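Local coordinates for periplasmic binding protein (Veillonella parvula, PDB 4OVK) that probably binds a solute in the periplasm and hands it to an ABC transporter for uptake, at residues A[196-199]-A[200-203]; A[223-226]-A[227-231]; A[243-246]-A[247-250]. All blocks are in the same frame, centred on the assembly; numbering follows the deposited sequence.

Contact 1. Residues A[196-199]-A[200-203]; sequences SVNQ and LMIT
V197 O receives M201 N at 2.9 Å, N198 O receives I202 N and Q199 O receives T203 N, so three successive i to i+4 hydrogen bonds wind the first turns of helix 197-204. S196 is the N-cap of this helix, which packs against strand 180-184 of the second parallel sheet of the periplasmic binding protein. Its OG accepts the amide of Q199 across 3.2 Å, from S196 OG to Q199 N. Serine suits an N-cap because a short hydroxyl can bend back to an N-H of the first turn, which has no preceding helical carbonyl to meet it; here the same OG also bonds to G193 O.

M201, a methionine of the sequence carrying selenium here, sends its long chain back along the helix. The bend at chi3 (-68°) turns M201 CE toward the first turn, where it lies 3.8 Å from N198 CA and 4.3 Å from V197 CG1. Such a flexible apolar chain can fit itself between that turn and M289 and M292 of helix 285-296, both of which it touches. I202 is likewise buried. Its CG1 branch swings to the side of its own backbone N (chi1 -74°), which brings I202 CG1 3.3 Å from N198 O. A branched apolar residue fits between sheet and helix, for I202 also touches V181 of strand 180-184 and M292. N198 is buried too, and its ND2 makes a weak hydrogen bond to D279 O.

The side chain of Q199 points off the helix to the neighbouring loops. Its NE2 donates to both A192 O and A211 O, a double use of one amide nitrogen that suits a glutamine buried between carbonyls. Its backbone O takes N209 ND2 besides T203 N, whose bond to Q199 O measures 3.0 Å.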
# COMPACT_ATOMS: atom_id res chain seq x y z
N SER A 196 9.65 -6.19 8.77
CA SER A 196 8.86 -5.42 7.81
C SER A 196 8.76 -6.10 6.46
O SER A 196 9.70 -6.77 6.01
CB SER A 196 9.45 -4.02 7.61
OG SER A 196 10.72 -4.11 6.98
N VAL A 197 7.64 -5.89 5.79
CA VAL A 197 7.50 -6.27 4.38
C VAL A 197 8.51 -5.53 3.51
O VAL A 197 8.95 -6.05 2.48
CB VAL A 197 6.07 -6.01 3.86
CG1 VAL A 197 5.73 -4.52 3.88
CG2 VAL A 197 5.89 -6.61 2.47
N ASN A 198 8.90 -4.33 3.92
CA ASN A 198 9.89 -3.55 3.17
C ASN A 198 11.22 -4.30 3.01
O ASN A 198 11.86 -4.23 1.96
CB ASN A 198 10.14 -2.18 3.83
CG ASN A 198 8.86 -1.44 4.13
OD1 ASN A 198 8.14 -1.76 5.08
ND2 ASN A 198 8.56 -0.44 3.32
N GLN A 199 11.65 -5.03 4.04
CA GLN A 199 12.89 -5.81 3.92
C GLN A 199 12.72 -7.01 2.99
O GLN A 199 13.63 -7.34 2.23
CB GLN A 199 13.44 -6.21 5.29
CG GLN A 199 13.99 -5.01 6.06
CD GLN A 199 15.16 -5.32 6.98
OE1 GLN A 199 15.72 -6.43 6.99
NE2 GLN A 199 15.54 -4.32 7.78
N LEU A 200 11.54 -7.63 3.02
CA LEU A 200 11.21 -8.68 2.06
C LEU A 200 11.26 -8.13 0.64
O LEU A 200 11.78 -8.79 -0.26
CB LEU A 200 9.82 -9.29 2.32
CG LEU A 200 9.58 -9.99 3.65
CD1 LEU A 200 8.15 -10.51 3.70
CD2 LEU A 200 10.58 -11.12 3.89
N MSE A 201 10.74 -6.92 0.44
CA MSE A 201 10.71 -6.31 -0.91
C MSE A 201 12.13 -5.97 -1.36
O MSE A 201 12.49 -6.19 -2.52
CB MSE A 201 9.77 -5.08 -0.95
CG MSE A 201 8.31 -5.53 -0.99
SE MSE A 201 7.11 -4.04 -1.49
CE MSE A 201 7.57 -3.18 0.22
N ILE A 202 12.95 -5.47 -0.45
CA ILE A 202 14.36 -5.20 -0.77
C ILE A 202 15.08 -6.49 -1.21
O ILE A 202 15.81 -6.51 -2.22
CB ILE A 202 15.08 -4.52 0.42
CG1 ILE A 202 14.64 -3.05 0.52
CG2 ILE A 202 16.60 -4.59 0.27
CD1 ILE A 202 15.06 -2.34 1.79
N THR A 203 14.85 -7.57 -0.46
CA THR A 203 15.49 -8.85 -0.77
C THR A 203 15.01 -9.38 -2.12
O THR A 203 15.82 -9.81 -2.93
CB THR A 203 15.20 -9.90 0.33
OG1 THR A 203 15.83 -9.49 1.55
CG2 THR A 203 15.73 -11.28 -0.07

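Contact 2. Residues A[223-226]-A[227-231]; sequences MEEI and MTWDP
W229 turns its indole back over the preceding turn, so that E225 O sits over one face of the ring, off its centre and 3.3 Å from W229 CG. The contact runs the length of the short helix 223-229, whose C-terminal end leads into strand 233-236 of the parallel sheet 208-209, 180-184, 233-236, 268-270. The same E225 O accepts W229 N at 2.9 Å. A chi1 of -63° carries the large flat ring back to I226, whose CG1 lies 4.0 Å from W229 CZ3. Isoleucine suits this buried place: besides W229 it meets L182, L189 and W257.

On another side, the selenomethionine chains of M223 and M227 run roughly perpendicular. M223 bends at chi2 and chi3 to bring its CE within 3.9 Å of M227 CG, a flexible fit near the surface. E224 and T228 lie alongside each other; T228 OG1 is 3.1 Å from both E224 OE2 and E224 O, and either may take its proton. Polar ends suit this solvent-facing surface.

Further out, L182 of strand 180-184, A211 and T214 touch W229, and W229 O accepts K180 NZ. D230 leaves helical geometry with a positive phi, its OD1 bonded to K261 N. P231, which has no N-H to offer, packs on L182. The last helical bond runs from D230 N to I226 O, 2.9 Å long.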
# COMPACT_ATOMS: atom_id res chain seq x y z
N MSE A 223 22.32 7.42 14.56
CA MSE A 223 23.04 7.91 13.38
C MSE A 223 24.34 7.16 13.23
O MSE A 223 24.80 6.92 12.11
CB MSE A 223 23.27 9.42 13.48
CG MSE A 223 23.87 10.03 12.21
SE MSE A 223 22.54 10.09 10.76
CE MSE A 223 23.66 9.46 9.28
N GLU A 224 24.95 6.77 14.34
CA GLU A 224 26.21 6.02 14.29
C GLU A 224 26.03 4.65 13.61
O GLU A 224 26.87 4.25 12.79
CB GLU A 224 26.80 5.86 15.70
CG GLU A 224 28.20 5.27 15.72
CD GLU A 224 28.22 3.82 16.15
OE1 GLU A 224 28.24 3.55 17.37
OE2 GLU A 224 28.24 2.93 15.26
N GLU A 225 24.94 3.94 13.92
CA GLU A 225 24.62 2.66 13.26
C GLU A 225 24.50 2.84 11.75
O GLU A 225 25.04 2.04 10.97
CB GLU A 225 23.31 2.07 13.80
CG GLU A 225 23.42 1.38 15.14
CD GLU A 225 22.07 1.05 15.75
OE1 GLU A 225 21.62 -0.11 15.58
OE2 GLU A 225 21.45 1.94 16.37
N ILE A 226 23.79 3.88 11.33
CA ILE A 226 23.57 4.15 9.91
C ILE A 226 24.89 4.49 9.20
O ILE A 226 25.12 4.06 8.07
CB ILE A 226 22.49 5.25 9.71
CG1 ILE A 226 21.12 4.75 10.19
CG2 ILE A 226 22.41 5.69 8.25
CD1 ILE A 226 20.05 5.81 10.26
N MSE A 227 25.75 5.25 9.87
CA MSE A 227 27.07 5.58 9.32
C MSE A 227 27.87 4.31 9.12
O MSE A 227 28.53 4.14 8.09
CB MSE A 227 27.80 6.58 10.23
CG MSE A 227 27.13 7.96 10.17
SE MSE A 227 27.88 9.16 11.55
CE MSE A 227 29.66 9.45 10.73
N THR A 228 27.79 3.40 10.08
CA THR A 228 28.48 2.11 9.99
C THR A 228 27.96 1.25 8.82
O THR A 228 28.76 0.72 8.03
CB THR A 228 28.34 1.34 11.32
OG1 THR A 228 28.98 2.09 12.36
CG2 THR A 228 28.98 -0.04 11.24
N TRP A 229 26.64 1.15 8.69
CA TRP A 229 26.03 0.40 7.58
C TRP A 229 26.47 0.99 6.24
O TRP A 229 26.84 0.25 5.33
CB TRP A 229 24.49 0.43 7.65
CG TRP A 229 23.90 -0.23 8.87
CD1 TRP A 229 24.47 -1.18 9.65
CD2 TRP A 229 22.60 0.03 9.42
NE1 TRP A 229 23.62 -1.53 10.67
CE2 TRP A 229 22.46 -0.81 10.55
CE3 TRP A 229 21.54 0.88 9.08
CZ2 TRP A 229 21.31 -0.82 11.34
CZ3 TRP A 229 20.39 0.87 9.86
CH2 TRP A 229 20.29 0.03 10.98
N ASP A 230 26.44 2.32 6.15
CA ASP A 230 26.84 3.05 4.94
C ASP A 230 26.07 2.55 3.70
O ASP A 230 26.66 2.02 2.75
CB ASP A 230 28.36 2.95 4.72
CG ASP A 230 28.91 4.07 3.85
OD1 ASP A 230 28.15 5.00 3.51
OD2 ASP A 230 30.11 4.03 3.51
N PRO A 231 24.73 2.72 3.71
CA PRO A 231 23.94 2.20 2.60
C PRO A 231 24.27 2.86 1.26
O PRO A 231 24.68 4.05 1.23
CB PRO A 231 22.49 2.50 3.03
CG PRO A 231 22.61 3.63 3.98
CD PRO A 231 23.90 3.43 4.70

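Contact 3. Residues A[243-246]-A[247-250]; sequences RPDD and IYQD
P244 O does two jobs at once: it accepts Y248 N at 2.9 Å, in a nearly straight bond (173°), and it lies over one face of the Y248 ring, 3.3 Å from Y248 CD2. D245 OD1 meets the same ring at its edge, in plane and 3.4 Å from Y248 CD2, with the carboxylate turned 59° from the ring. A weak bond from I247 N also reaches P244 O. The setting is the short helix 244-248, which ends in a Schellman motif: D250 N returns to I247 O at 3.1 Å while K251 N reaches D246 O. D250 is the C-prime residue, with the positive phi of a place often taken by glycine; here an aspartate fills it, and its OD1 accepts W257 N.

The tyrosine is folded back along the helix by a chi1 of -64°, which sets Y248 CE2 3.7 Å from P244 CB. Proline is well suited to the start of a helix, where its lack of an N-H costs no helical bond, and its stiff ring gives Y248 a firm apolar neighbour; P244 also touches I335 and N336. At the far end of the ring, Y248 OH accepts V268 N, and the ring meets that of H266. Replacing Y248 by an alanine would probably leave V268 N without its hydroxyl partner and open a gap beside P244 CB.

I247, branched and apolar, is buried against V263, L252 and W257. D246 OD2 takes R243 N at 2.9 Å, approached from above the carboxylate plane, while OD1 forms a salt bridge with K251 NZ. Further along, Q249 N bonds to D245 O at 3.0 Å. With both oxygens of D246 engaged, its negative charge is probably offset by the R243 N-H and by the K251 ammonium.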
# COMPACT_ATOMS: atom_id res chain seq x y z
N ARG A 243 12.06 14.44 2.25
CA ARG A 243 12.36 14.33 0.83
C ARG A 243 13.87 14.31 0.62
O ARG A 243 14.60 14.63 1.54
CB ARG A 243 11.73 15.50 0.08
CG ARG A 243 10.26 15.27 -0.11
CD ARG A 243 9.58 16.40 -0.83
NE ARG A 243 8.19 16.04 -1.07
CZ ARG A 243 7.34 16.78 -1.77
NH1 ARG A 243 7.74 17.92 -2.30
NH2 ARG A 243 6.10 16.36 -1.95
N PRO A 244 14.33 13.91 -0.57
CA PRO A 244 15.78 13.76 -0.75
C PRO A 244 16.64 15.00 -0.44
O PRO A 244 17.71 14.88 0.16
CB PRO A 244 15.90 13.36 -2.22
CG PRO A 244 14.61 12.65 -2.51
CD PRO A 244 13.59 13.47 -1.77
N ASP A 245 16.20 16.18 -0.86
CA ASP A 245 16.96 17.40 -0.59
C ASP A 245 17.12 17.69 0.92
O ASP A 245 18.07 18.37 1.31
CB ASP A 245 16.36 18.60 -1.34
CG ASP A 245 16.75 18.62 -2.82
OD1 ASP A 245 17.61 17.83 -3.26
OD2 ASP A 245 16.18 19.46 -3.56
N ASP A 246 16.23 17.15 1.76
CA ASP A 246 16.40 17.26 3.23
C ASP A 246 17.65 16.53 3.73
O ASP A 246 18.32 16.98 4.68
CB ASP A 246 15.17 16.70 3.95
CG ASP A 246 13.88 17.44 3.58
OD1 ASP A 246 13.95 18.64 3.21
OD2 ASP A 246 12.79 16.81 3.66
N ILE A 247 17.96 15.41 3.09
CA ILE A 247 19.17 14.65 3.39
C ILE A 247 20.38 15.30 2.71
O ILE A 247 21.41 15.51 3.35
CB ILE A 247 19.02 13.18 2.90
CG1 ILE A 247 17.90 12.43 3.62
CG2 ILE A 247 20.34 12.43 3.02
CD1 ILE A 247 18.08 12.22 5.10
N TYR A 248 20.27 15.60 1.42
CA TYR A 248 21.40 16.19 0.68
C TYR A 248 21.90 17.50 1.29
O TYR A 248 23.11 17.77 1.30
CB TYR A 248 21.01 16.44 -0.79
CG TYR A 248 20.69 15.19 -1.61
CD1 TYR A 248 21.45 14.03 -1.47
CD2 TYR A 248 19.65 15.19 -2.53
CE1 TYR A 248 21.16 12.90 -2.22
CE2 TYR A 248 19.36 14.06 -3.28
CZ TYR A 248 20.11 12.92 -3.12
OH TYR A 248 19.84 11.81 -3.89
N GLN A 249 20.98 18.32 1.81
CA GLN A 249 21.33 19.60 2.41
C GLN A 249 21.41 19.57 3.95
O GLN A 249 21.46 20.63 4.59
CB GLN A 249 20.35 20.67 1.96
CG GLN A 249 20.26 20.83 0.45
CD GLN A 249 19.56 22.12 0.05
OE1 GLN A 249 19.70 23.16 0.71
NE2 GLN A 249 18.80 22.07 -1.03
N ASP A 250 21.43 18.37 4.52
CA ASP A 250 21.54 18.18 5.98
C ASP A 250 20.66 19.14 6.75
O ASP A 250 21.12 19.95 7.55
CB ASP A 250 23.01 18.26 6.44
CG ASP A 250 23.74 16.93 6.31
OD1 ASP A 250 23.25 15.89 6.83
OD2 ASP A 250 24.83 16.92 5.69

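Overall arrangement
Following the chain, contact 1 (196-203), contact 2 (223-231) and contact 3 (243-250) come strictly in series; none nests in or crosses another. Each closes only helical turns, in helices 197-204, 223-229 and 244-248. No two touch directly: the centres of contacts 1 and 2 lie about 19 Å apart. Common neighbours join them instead. Strand 180-184 and A211 meet both contact 1 and contact 2, while W257 meets both contact 2 and contact 3. Strand 233-236 follows contact 2 and precedes contact 3 in the chain. Y248 of contact 3 bonds to V268 of strand 268-270, which belongs to the same parallel sheet as strand 180-184.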